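Local coordinates for protein gamma-glutamyl-gamma-aminobutyrate hydrolase PuuD (Escherichia coli, PDB 6VTV) that hydrolyses the gamma-glutamyl linkage of gamma-glutamyl-gamma-aminobutyrate, releasing 4-aminobutanoate and glutamate in the last step of putrescine degradation, at residues 198-203 and 207-212; 7-12 and 243-248; 18-23 and 27-32. All coordinates share one frame; numbering follows the deposited sequence. Where two conformers were deposited one is given.

Interaction 1 (198-203 and 207-212); sequences LRVEAR and GLVEAV. With MN (manganese (II) ion), chain D.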
# COMPACT_ATOMS: atom_id res chain seq x y z
N LEU B 198 -9.57 18.81 20.93
CA LEU B 198 -8.33 19.16 20.26
C LEU B 198 -7.78 20.47 20.80
O LEU B 198 -8.53 21.35 21.22
CB LEU B 198 -8.55 19.28 18.75
CG LEU B 198 -8.26 18.08 17.85
CD1 LEU B 198 -8.81 16.81 18.46
CD2 LEU B 198 -8.83 18.31 16.45
N ARG B 199 -6.46 20.59 20.77
CA ARG B 199 -5.76 21.81 21.14
C ARG B 199 -5.11 22.41 19.89
O ARG B 199 -4.54 21.69 19.07
CB ARG B 199 -4.70 21.52 22.20
CG ARG B 199 -3.55 22.51 22.27
CD ARG B 199 -2.27 21.85 22.76
NE ARG B 199 -2.47 21.11 24.01
CZ ARG B 199 -2.39 19.79 24.12
NH1 ARG B 199 -2.11 19.05 23.05
NH2 ARG B 199 -2.58 19.20 25.30
N VAL B 200 -5.23 23.73 19.74
CA VAL B 200 -4.66 24.39 18.58
C VAL B 200 -3.15 24.48 18.74
O VAL B 200 -2.64 24.93 19.78
CB VAL B 200 -5.29 25.78 18.38
CG1 VAL B 200 -4.58 26.53 17.27
CG2 VAL B 200 -6.77 25.64 18.07
N GLU B 201 -2.42 24.04 17.72
CA GLU B 201 -0.96 24.01 17.76
C GLU B 201 -0.31 25.16 17.01
O GLU B 201 0.74 25.64 17.43
CB GLU B 201 -0.44 22.68 17.20
CG GLU B 201 -0.69 21.49 18.11
CD GLU B 201 0.29 21.41 19.26
OE1 GLU B 201 1.29 22.16 19.25
OE2 GLU B 201 0.06 20.60 20.19
N ALA B 202 -0.90 25.60 15.90
CA ALA B 202 -0.31 26.69 15.12
C ALA B 202 -1.40 27.33 14.26
O ALA B 202 -2.42 26.71 13.95
CB ALA B 202 0.84 26.19 14.24
N ARG B 203 -1.16 28.59 13.89
CA ARG B 203 -2.07 29.34 13.04
C ARG B 203 -1.28 30.12 12.00
O ARG B 203 -0.19 30.62 12.27
CB ARG B 203 -2.93 30.33 13.84
CG ARG B 203 -3.85 29.72 14.88
CD ARG B 203 -4.63 30.83 15.58
NE ARG B 203 -5.53 30.32 16.60
CZ ARG B 203 -6.81 30.04 16.40
NH1 ARG B 203 -7.35 30.21 15.20
NH2 ARG B 203 -7.56 29.58 17.39
N GLY B 207 -5.27 33.72 11.00
CA GLY B 207 -6.04 33.07 12.03
C GLY B 207 -6.45 31.64 11.74
O GLY B 207 -6.98 30.97 12.64
N LEU B 208 -6.24 31.16 10.51
CA LEU B 208 -6.62 29.80 10.16
C LEU B 208 -5.78 28.79 10.94
O LEU B 208 -4.56 28.91 11.00
CB LEU B 208 -6.47 29.56 8.66
CG LEU B 208 -6.94 28.19 8.17
CD1 LEU B 208 -8.46 28.15 8.06
CD2 LEU B 208 -6.29 27.83 6.84
N VAL B 209 -6.45 27.79 11.51
CA VAL B 209 -5.74 26.75 12.25
C VAL B 209 -4.98 25.88 11.25
O VAL B 209 -5.57 25.30 10.33
CB VAL B 209 -6.72 25.91 13.08
CG1 VAL B 209 -6.00 24.73 13.70
CG2 VAL B 209 -7.36 26.77 14.17
N GLU B 210 -3.66 25.79 11.44
CA GLU B 210 -2.81 25.01 10.55
C GLU B 210 -2.23 23.77 11.22
O GLU B 210 -1.56 22.98 10.55
CB GLU B 210 -1.67 25.89 10.02
CG GLU B 210 -2.09 26.86 8.92
CD GLU B 210 -1.84 26.31 7.53
OE1 GLU B 210 -0.94 25.45 7.37
OE2 GLU B 210 -2.54 26.73 6.58
N ALA B 211 -2.46 23.58 12.52
CA ALA B 211 -1.96 22.41 13.23
C ALA B 211 -2.77 22.21 14.50
O ALA B 211 -3.11 23.18 15.18
CB ALA B 211 -0.47 22.55 13.56
N VAL B 212 -3.08 20.95 14.81
CA VAL B 212 -3.86 20.59 15.99
C VAL B 212 -3.22 19.38 16.65
O VAL B 212 -2.37 18.70 16.07
CB VAL B 212 -5.34 20.28 15.65
CG1 VAL B 212 -6.06 21.53 15.21
CG2 VAL B 212 -5.43 19.19 14.59
MN MN D . -2.01 26.88 4.47
O HOH W 1 -0.56 25.14 4.88

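Interaction 2 (7-12 and 243-248); sequences NIMNNP and GFITAC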
# COMPACT_ATOMS: atom_id res chain seq x y z
N ASN B 7 20.21 3.67 10.25
CA ASN B 7 19.98 3.75 11.69
C ASN B 7 20.16 2.39 12.37
O ASN B 7 19.75 1.36 11.83
CB ASN B 7 18.58 4.29 11.98
CG ASN B 7 17.50 3.57 11.20
OD1 ASN B 7 17.18 2.41 11.47
ND2 ASN B 7 16.92 4.25 10.21
N ILE B 8 20.79 2.40 13.54
CA ILE B 8 20.88 1.22 14.39
C ILE B 8 19.63 1.25 15.27
O ILE B 8 19.60 1.93 16.30
CB ILE B 8 22.16 1.20 15.22
CG1 ILE B 8 23.38 1.19 14.29
CG2 ILE B 8 22.18 -0.01 16.14
CD1 ILE B 8 24.09 2.52 14.21
N MET B 9 18.60 0.52 14.87
CA MET B 9 17.27 0.84 15.37
C MET B 9 16.30 -0.28 15.04
O MET B 9 16.34 -0.84 13.95
CB MET B 9 16.79 2.16 14.74
CG MET B 9 15.39 2.59 15.10
SD MET B 9 15.13 4.29 14.58
CE MET B 9 13.63 4.68 15.47
N ASN B 10 15.43 -0.59 16.00
CA ASN B 10 14.22 -1.34 15.72
C ASN B 10 13.16 -0.36 15.22
O ASN B 10 12.83 0.61 15.91
CB ASN B 10 13.73 -2.08 16.96
CG ASN B 10 14.20 -3.53 17.00
OD1 ASN B 10 15.39 -3.80 17.14
ND2 ASN B 10 13.25 -4.46 16.88
N ASN B 11 12.63 -0.61 14.02
CA ASN B 11 11.81 0.37 13.34
C ASN B 11 10.34 0.13 13.64
O ASN B 11 9.82 -0.94 13.30
CB ASN B 11 12.07 0.32 11.84
CG ASN B 11 13.55 0.35 11.51
OD1 ASN B 11 14.19 -0.69 11.35
ND2 ASN B 11 14.11 1.55 11.41
N PRO B 12 9.64 1.08 14.26
CA PRO B 12 8.23 0.86 14.59
C PRO B 12 7.38 0.68 13.34
O PRO B 12 7.63 1.28 12.29
CB PRO B 12 7.84 2.14 15.34
CG PRO B 12 9.13 2.72 15.83
CD PRO B 12 10.15 2.36 14.79
N GLY B 243 9.91 13.32 15.84
CA GLY B 243 9.09 13.28 17.04
C GLY B 243 7.99 12.23 16.97
O GLY B 243 7.64 11.61 17.98
N PHE B 244 7.42 12.03 15.78
CA PHE B 244 6.41 10.99 15.59
C PHE B 244 7.00 9.61 15.86
O PHE B 244 6.42 8.81 16.61
CB PHE B 244 5.84 11.07 14.18
CG PHE B 244 4.90 9.95 13.84
CD1 PHE B 244 3.89 9.58 14.71
CD2 PHE B 244 5.02 9.28 12.63
CE1 PHE B 244 3.03 8.56 14.40
CE2 PHE B 244 4.15 8.25 12.31
CZ PHE B 244 3.16 7.89 13.20
N ILE B 245 8.15 9.31 15.26
CA ILE B 245 8.77 8.00 15.44
C ILE B 245 9.19 7.79 16.89
O ILE B 245 9.05 6.69 17.44
CB ILE B 245 9.95 7.83 14.46
CG1 ILE B 245 9.45 7.84 13.02
CG2 ILE B 245 10.69 6.54 14.74
CD1 ILE B 245 8.40 6.78 12.73
N THR B 246 9.71 8.84 17.53
CA THR B 246 10.05 8.76 18.94
C THR B 246 8.83 8.43 19.79
O THR B 246 8.92 7.68 20.76
CB THR B 246 10.68 10.07 19.41
OG1 THR B 246 11.88 10.32 18.67
CG2 THR B 246 11.02 10.02 20.90
N ALA B 247 7.68 9.00 19.43
CA ALA B 247 6.44 8.70 20.15
C ALA B 247 6.04 7.24 19.96
O ALA B 247 5.57 6.59 20.90
CB ALA B 247 5.32 9.63 19.68
N CYS B 248 6.21 6.72 18.74
CA CYS B 248 5.91 5.31 18.50
C CYS B 248 6.86 4.41 19.29
O CYS B 248 6.43 3.37 19.82
CB CYS B 248 5.98 5.01 17.00
SG CYS B 248 4.91 6.06 16.00

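Interaction 3 (18-23 and 27-32); sequences MCRNRL and ATQTLQ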
# COMPACT_ATOMS: atom_id res chain seq x y z
N MET B 18 -4.23 4.58 2.79
CA MET B 18 -4.09 4.79 1.36
C MET B 18 -5.25 5.61 0.81
O MET B 18 -6.24 5.88 1.49
CB MET B 18 -4.00 3.44 0.65
CG MET B 18 -2.97 2.50 1.24
SD MET B 18 -2.97 0.89 0.42
CE MET B 18 -2.17 1.33 -1.11
N CYS B 19 -5.11 6.00 -0.45
CA CYS B 19 -6.14 6.72 -1.19
C CYS B 19 -6.59 5.89 -2.39
O CYS B 19 -5.88 5.00 -2.85
CB CYS B 19 -5.65 8.10 -1.66
SG CYS B 19 -5.05 9.19 -0.37
N ARG B 20 -7.78 6.21 -2.89
CA ARG B 20 -8.36 5.50 -4.02
C ARG B 20 -8.16 6.29 -5.31
O ARG B 20 -8.34 7.51 -5.34
CB ARG B 20 -9.85 5.24 -3.80
CG ARG B 20 -10.50 4.32 -4.83
CD ARG B 20 -11.79 3.75 -4.27
NE ARG B 20 -12.23 2.53 -4.93
CZ ARG B 20 -13.30 2.46 -5.72
NH1 ARG B 20 -14.02 3.55 -5.95
NH2 ARG B 20 -13.64 1.31 -6.28
N ASN B 21 -7.78 5.58 -6.37
CA ASN B 21 -7.71 6.15 -7.70
C ASN B 21 -8.11 5.07 -8.70
O ASN B 21 -8.26 3.90 -8.35
CB ASN B 21 -6.30 6.69 -8.01
CG ASN B 21 -5.97 7.94 -7.22
OD1 ASN B 21 -5.13 7.91 -6.32
ND2 ASN B 21 -6.64 9.03 -7.54
N ARG B 22 -8.30 5.49 -9.95
CA ARG B 22 -8.67 4.58 -11.03
C ARG B 22 -7.67 4.76 -12.16
O ARG B 22 -7.64 5.82 -12.80
CB ARG B 22 -10.10 4.83 -11.50
CG ARG B 22 -11.15 4.57 -10.43
CD ARG B 22 -12.56 4.65 -11.00
NE ARG B 22 -13.54 4.06 -10.09
CZ ARG B 22 -13.89 2.78 -10.09
NH1 ARG B 22 -13.34 1.94 -10.96
NH2 ARG B 22 -14.79 2.33 -9.23
N LEU B 23 -6.85 3.74 -12.41
CA LEU B 23 -5.80 3.80 -13.42
C LEU B 23 -6.00 2.66 -14.41
O LEU B 23 -6.06 1.49 -14.02
CB LEU B 23 -4.41 3.69 -12.78
CG LEU B 23 -4.10 4.43 -11.47
CD1 LEU B 23 -2.61 4.38 -11.16
CD2 LEU B 23 -4.57 5.88 -11.55
N ALA B 27 -10.05 0.21 -10.31
CA ALA B 27 -9.95 0.83 -8.99
C ALA B 27 -8.66 0.40 -8.31
O ALA B 27 -8.33 -0.79 -8.26
CB ALA B 27 -11.16 0.44 -8.15
N THR B 28 -7.93 1.38 -7.79
CA THR B 28 -6.59 1.13 -7.26
C THR B 28 -6.41 1.88 -5.94
O THR B 28 -6.88 3.01 -5.79
CB THR B 28 -5.52 1.57 -8.26
OG1 THR B 28 -5.77 0.97 -9.53
CG2 THR B 28 -4.14 1.16 -7.78
N GLN B 29 -5.75 1.22 -5.00
CA GLN B 29 -5.32 1.86 -3.76
C GLN B 29 -3.91 2.39 -3.94
O GLN B 29 -3.02 1.66 -4.40
CB GLN B 29 -5.38 0.87 -2.60
CG GLN B 29 -6.78 0.33 -2.32
CD GLN B 29 -7.61 1.28 -1.48
OE1 GLN B 29 -7.28 1.56 -0.33
NE2 GLN B 29 -8.70 1.78 -2.05
N THR B 30 -3.70 3.66 -3.59
CA THR B 30 -2.46 4.35 -3.90
C THR B 30 -1.85 4.97 -2.64
O THR B 30 -2.55 5.25 -1.66
CB THR B 30 -2.67 5.44 -4.95
OG1 THR B 30 -3.40 6.53 -4.38
CG2 THR B 30 -3.43 4.90 -6.16
N LEU B 31 -0.54 5.19 -2.71
CA LEU B 31 0.19 5.88 -1.65
C LEU B 31 1.40 6.55 -2.28
O LEU B 31 2.29 5.86 -2.79
CB LEU B 31 0.61 4.91 -0.55
CG LEU B 31 1.46 5.51 0.58
CD1 LEU B 31 0.77 6.72 1.19
CD2 LEU B 31 1.74 4.46 1.63
N GLN B 32 1.44 7.88 -2.24
CA GLN B 32 2.54 8.61 -2.85
C GLN B 32 3.85 8.28 -2.14
O GLN B 32 3.90 8.15 -0.91
CB GLN B 32 2.27 10.11 -2.81
CG GLN B 32 1.26 10.58 -3.84
CD GLN B 32 1.11 12.09 -3.86
OE1 GLN B 32 1.45 12.77 -2.89
NE2 GLN B 32 0.60 12.62 -4.97
O HOH W 2 -4.27 0.02 -12.24

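Interaction 1 (198-203 and 207-212)
Ala202 and Ala211 meet in an antiparallel beta hairpin, strand 198-203 running back as strand 209-214, with a classic beta bulge in which Glu210 and Ala211 both face Ala202. The bulge shows in the bonding: Ala202 O takes a good bond from Glu210 N (2.9 Å) and a weak one from Ala211 N. Ala211 O is shared in the same way, firmly by Glu201 N at 2.8 Å and weakly by Ala202 N. Both firm donors stand above the carbonyl plane, by 42° for Glu201 N at Ala211 O.

The tight part is the small-residue face. The methyls of Ala202 and Ala211 lie 3.9 Å apart CB to CB, and Leu171 of helix 170-174 covers both. Glu201 packs its CB against Ala211, then bends at CG so that its carboxylate leaves the hairpin for the backbone N-H groups of Leu170 and Leu171. On the opposite face, that of Val200, Val209 and Val212, Leu198 CD2 rests on Val212 CG2; Val125 and Leu121 of helix 119-127 touch Leu198 and Val212 respectively.

Toward the turn the contact is more open to solvent: Arg203 and Gly207 are partly exposed. Arg203 stretches out from CG to NE and lays its guanidinium over Val209, whose CG2 comes under one face 3.6 Å from NH1. The same NH1 reaches Gly207 O at 2.7 Å; it lies in that carbonyl plane, and the O in the guanidinium plane, although the N-H is bent (138°).

The bulged strand also carries a metal ligand. The Glu210 chain turns away from the hairpin at chi2 (-95°) to join His145, His161, Ser185 and His187 round manganese, binding it through OE2 at 2.2 Å, while OE1 accepts a hydrogen bond from a metal-bound water.

Interaction 2 (7-12 and 243-248)
Met9 and Pro12, in the N-terminal loop that leads into strand 13-23, pack on helix 235-254, one of the helices flanking the central sheet of this alpha/beta fold. The contact is apolar and made by a few carbon atoms. Met9 sets out with CG anti to its backbone N (chi1 177°) and stays extended to the end, which carries the terminal methyl to the helix: CE meets Ile245 CG2 at 3.6 Å, the two chains slanting across each other. That Ile245 branch also approaches the proline ring, with Pro12 CD 4.2 Å away, so that one methyl touches both loop residues.

One helical turn later Cys248 turns its CB toward the ring, over the CB-CG side of Pro12. Its sulfur goes elsewhere, lying 3.5 Å above one face of the Phe244 ring, offset toward the rim. Beneath, Ile14 of strand 13-23 touches Phe244, Ile245 and Cys248 together, tying the helix to the sheet. The loop is braced from its other side by Asn11, whose ND2 donates to Gly43 O and to Asn7 OD1, while OD1 accepts from Gln61 NE2 of the second subunit. The contact closes with Pro12 CB 3.8 Å from Cys248 CB.

Interaction 3 (18-23 and 27-32)
A regular antiparallel beta hairpin, strand 13-23 returning as strand 26-32, projects here from the central sheet. Its ladder has two hydrogen-bonded pairs, Cys19 with Thr30 and Asn21 with Thr28, each joined by two backbone bonds. Thr30 N to Cys19 O (2.7 Å) and Asn21 N to Thr28 O (169° at the hydrogen) are examples; in the latter the donor sits nearly along the C=O axis. Between them, Arg20 and Gln29 form a non-hydrogen-bonded pair.

On the Cys19, Asn21, Thr28 and Thr30 face, Thr30 OG1 is put between its backbone N and carbonyl carbon (chi1 71°), which brings it 2.9 Å from Asn21 OD1 and 3.3 Å from Cys19 O; its one proton could serve either. Asn21 and Thr30 cross there at about a right angle. Nearer the turn, a water bridges Leu23 O and Thr28 OG1, which also bonds His26 O.

The Arg20, Arg22, Ala27 and Gln29 face gathers longer chains. Beside it Met18, bent at chi3 (74°), crosses Gln29 almost perpendicularly and places CE 3.6 Å from Gln29 CB. The Ala27 methyl lies against one face of the Arg22 guanidinium, 3.7 Å from its plane and offset toward the rim, and Arg20 NH2 approaches the same methyl obliquely. Arg20 and Gln29 share Glu33 of the second subunit, Arg20 NE by a salt bridge and Gln29 NE2 by a hydrogen bond, both to OE2. Residues 28-32 also pair with an antiparallel strand of that subunit, so the sheet runs on across the interface, an intersubunit beta sheet of this homodimer.

Interactions 1 and 3 are both antiparallel hairpins reaching the same mixed sheet, yet they lie on opposite sides of the chain's centre, their own centres about 29 Å apart. Interaction 1 is buried, is distorted by bulges and places a ligand on the metal; interaction 3 is partly buried, regular in register and richer in polar side chains that engage the second subunit. Interaction 2 differs in kind, being a small apolar loop-to-helix contact without cross-segment hydrogen bonds, between residues more than 230 positions apart. It lies away from the active and metal sites but shares with interaction 3 a link to the second subunit, which does not touch 198-203 or 207-212.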